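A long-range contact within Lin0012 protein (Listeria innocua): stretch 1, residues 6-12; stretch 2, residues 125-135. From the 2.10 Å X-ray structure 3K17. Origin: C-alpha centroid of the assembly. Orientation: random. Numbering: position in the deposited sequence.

Stretch 1 6-12: KLQVKIP
Stretch 2 125-135: VAVINALMTKF

Residues 7-12 form an extended β-strand that continues later in the chain, with phi between -119° and -102° and psi between 118° and 126° from Leu7 to Ile11, and -75°/154° at Pro12; Lys6 precedes it as loop. Residues 125-135 belong to an α-helix that begins earlier in the chain, phi lying between -76° and -60° and psi between -48° and -33° until Phe135 (-115°/-19°). Backbone hydrogen bonds from N of residue i+4 to O of residue i run without a break from Asn129 N to Val125 O (2.9 Å) through Phe135 N to Leu131 O (2.8 Å); Lys134 N to Ala130 O is the longest at 3.2 Å. Strand and helix run in roughly opposing directions, 148° between their N-to-C vectors, with axes 8.3 Å apart at closest approach. The register pairs Val9 with Ala130 (CA to CA 6.2 Å) and Ile11 with Ala126 (CA to CA 5.8 Å), so two residues along the strand match one helical turn.

Strand alternation points Leu7, Val9 and Ile11 toward the helix, while Gln8 and Lys10 point away. Ile11 (chi1 -56°, chi2 -54°, both m) makes the tightest packing: its CG1 lies 3.4 Å from Ala126 CA and 3.5 Å from Ala126 CB, and its CD1 reaches Val125 CG1 (Val125 chi1 t) at 3.7 Å and Asn129 ND2 at 3.5 Å. Ala126 directs its CA-to-CB bond sideways, and the isoleucine packs against both its CA and its methyl. Asn129 points toward the strand with chi1 -92°, between wells, and chi2 -27°; its OD1 is hydrogen-bonded elsewhere in the structure.

Val9 (chi1 t) sets CG2 3.9 Å from Ala130 CA and 4.0 Å from Ala130 CB, while CG1 lies 4.1 Å from Asn129 CB. Leu7 (chi1 t, chi2 p) carries the contact into the next turn, its CD2 3.6 Å from Ala130 O, 3.9 Å from Thr133 CG2 and 4.3 Å from Lys134 CB. Thr133 (chi1 m) folds its hydroxyl back along the helix, OG1 donating to Asn129 O at 2.8 Å, and its methyl meets the leucine. The CA-to-CB bond of Lys134 points sideways (chi1 t, chi2 p, chi3 and chi4 t). On the helix, Val127 (chi1 t) and Leu131 (chi1 m, chi2 t) point away from the strand. No hydrogen bond joins the stretches; packing buries 344 Å², both sides summed.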

# COMPACT_ATOMS: atom_id res chain seq x y z
N LYS A 6 -10.72 -10.03 -43.93
CA LYS A 6 -9.87 -9.57 -42.85
C LYS A 6 -8.76 -8.70 -43.41
O LYS A 6 -8.40 -8.80 -44.57
CB LYS A 6 -9.26 -10.77 -42.11
CG LYS A 6 -10.27 -11.68 -41.45
CD LYS A 6 -9.56 -12.72 -40.59
CE LYS A 6 -10.54 -13.72 -39.99
NZ LYS A 6 -11.18 -14.57 -41.04
N LEU A 7 -8.23 -7.82 -42.56
CA LEU A 7 -7.14 -6.94 -42.95
C LEU A 7 -5.85 -7.52 -42.38
O LEU A 7 -5.75 -7.76 -41.18
CB LEU A 7 -7.39 -5.54 -42.39
CG LEU A 7 -6.25 -4.52 -42.43
CD1 LEU A 7 -5.80 -4.29 -43.87
CD2 LEU A 7 -6.72 -3.22 -41.80
N GLN A 8 -4.86 -7.75 -43.25
CA GLN A 8 -3.59 -8.30 -42.80
C GLN A 8 -2.47 -7.28 -42.95
O GLN A 8 -2.25 -6.75 -44.03
CB GLN A 8 -3.22 -9.56 -43.59
CG GLN A 8 -1.96 -10.25 -43.05
CD GLN A 8 -1.32 -11.20 -44.06
OE1 GLN A 8 -0.77 -10.77 -45.07
NE2 GLN A 8 -1.39 -12.49 -43.77
N VAL A 9 -1.77 -7.01 -41.85
CA VAL A 9 -0.66 -6.06 -41.86
C VAL A 9 0.63 -6.78 -41.47
O VAL A 9 0.71 -7.42 -40.43
CB VAL A 9 -0.90 -4.90 -40.87
CG1 VAL A 9 0.36 -4.03 -40.77
CG2 VAL A 9 -2.09 -4.05 -41.33
N LYS A 10 1.64 -6.68 -42.32
CA LYS A 10 2.92 -7.30 -42.04
C LYS A 10 3.98 -6.22 -41.92
O LYS A 10 4.24 -5.48 -42.88
CB LYS A 10 3.32 -8.29 -43.15
CG LYS A 10 2.31 -9.39 -43.37
CD LYS A 10 2.76 -10.36 -44.45
CE LYS A 10 3.42 -11.59 -43.85
NZ LYS A 10 2.45 -12.37 -43.02
N ILE A 11 4.56 -6.13 -40.73
CA ILE A 11 5.60 -5.16 -40.44
C ILE A 11 6.92 -5.88 -40.31
O ILE A 11 7.07 -6.84 -39.53
CB ILE A 11 5.30 -4.41 -39.12
CG1 ILE A 11 3.91 -3.76 -39.19
CG2 ILE A 11 6.36 -3.35 -38.87
CD1 ILE A 11 3.69 -2.84 -40.41
N PRO A 12 7.92 -5.43 -41.08
CA PRO A 12 9.25 -6.05 -41.05
C PRO A 12 10.02 -5.66 -39.80
O PRO A 12 9.76 -4.61 -39.21
CB PRO A 12 9.90 -5.50 -42.32
CG PRO A 12 9.35 -4.09 -42.36
CD PRO A 12 7.88 -4.30 -42.02
N VAL A 125 4.18 -0.29 -34.69
CA VAL A 125 3.91 0.10 -36.08
C VAL A 125 2.77 -0.72 -36.69
O VAL A 125 1.99 -0.19 -37.47
CB VAL A 125 5.20 -0.03 -36.94
CG1 VAL A 125 4.88 0.11 -38.43
CG2 VAL A 125 6.20 1.05 -36.53
N ALA A 126 2.67 -1.99 -36.32
CA ALA A 126 1.61 -2.85 -36.84
C ALA A 126 0.24 -2.34 -36.36
O ALA A 126 -0.72 -2.28 -37.14
CB ALA A 126 1.83 -4.30 -36.40
N VAL A 127 0.16 -1.97 -35.08
CA VAL A 127 -1.09 -1.46 -34.54
C VAL A 127 -1.49 -0.15 -35.23
O VAL A 127 -2.63 0.01 -35.66
CB VAL A 127 -0.97 -1.23 -33.01
CG1 VAL A 127 -2.18 -0.43 -32.49
CG2 VAL A 127 -0.89 -2.59 -32.29
N ILE A 128 -0.54 0.78 -35.34
CA ILE A 128 -0.85 2.07 -35.96
C ILE A 128 -1.30 1.87 -37.40
O ILE A 128 -2.32 2.42 -37.83
CB ILE A 128 0.37 3.02 -35.92
CG1 ILE A 128 0.73 3.35 -34.45
CG2 ILE A 128 0.07 4.31 -36.71
CD1 ILE A 128 -0.39 3.97 -33.64
N ASN A 129 -0.55 1.07 -38.16
CA ASN A 129 -0.92 0.82 -39.55
C ASN A 129 -2.26 0.13 -39.68
O ASN A 129 -3.06 0.50 -40.55
CB ASN A 129 0.14 -0.01 -40.27
CG ASN A 129 1.16 0.85 -40.96
OD1 ASN A 129 0.87 1.98 -41.34
ND2 ASN A 129 2.36 0.32 -41.14
N ALA A 130 -2.52 -0.85 -38.83
CA ALA A 130 -3.79 -1.57 -38.88
C ALA A 130 -4.99 -0.67 -38.59
O ALA A 130 -6.00 -0.75 -39.27
CB ALA A 130 -3.77 -2.75 -37.91
N LEU A 131 -4.89 0.18 -37.58
CA LEU A 131 -6.01 1.05 -37.23
C LEU A 131 -6.19 2.21 -38.20
O LEU A 131 -7.32 2.65 -38.44
CB LEU A 131 -5.87 1.59 -35.79
CG LEU A 131 -6.04 0.53 -34.69
CD1 LEU A 131 -5.72 1.12 -33.32
CD2 LEU A 131 -7.46 -0.01 -34.71
N MSE A 132 -5.10 2.72 -38.75
CA MSE A 132 -5.21 3.80 -39.71
C MSE A 132 -5.78 3.27 -41.02
O MSE A 132 -6.65 3.90 -41.63
CB MSE A 132 -3.86 4.47 -39.96
CG MSE A 132 -3.32 5.27 -38.77
SE MSE A 132 -4.54 6.59 -38.05
CE MSE A 132 -5.33 5.52 -36.62
N THR A 133 -5.31 2.11 -41.46
CA THR A 133 -5.82 1.53 -42.70
C THR A 133 -7.32 1.28 -42.57
O THR A 133 -8.09 1.50 -43.50
CB THR A 133 -5.12 0.18 -43.04
OG1 THR A 133 -3.72 0.40 -43.23
CG2 THR A 133 -5.70 -0.42 -44.32
N LYS A 134 -7.72 0.84 -41.38
CA LYS A 134 -9.12 0.54 -41.08
C LYS A 134 -10.03 1.76 -40.87
O LYS A 134 -11.18 1.75 -41.30
CB LYS A 134 -9.18 -0.35 -39.84
CG LYS A 134 -10.58 -0.64 -39.32
CD LYS A 134 -11.38 -1.51 -40.29
CE LYS A 134 -12.74 -1.86 -39.71
NZ LYS A 134 -13.55 -2.70 -40.64
N PHE A 135 -9.52 2.80 -40.21
CA PHE A 135 -10.35 3.96 -39.90
C PHE A 135 -10.01 5.31 -40.55
O PHE A 135 -10.85 6.20 -40.58
CB PHE A 135 -10.39 4.17 -38.38
CG PHE A 135 -11.02 3.03 -37.62
CD1 PHE A 135 -12.41 2.85 -37.62
CD2 PHE A 135 -10.23 2.11 -36.92
CE1 PHE A 135 -12.99 1.79 -36.93
CE2 PHE A 135 -10.81 1.04 -36.23
CZ PHE A 135 -12.19 0.88 -36.24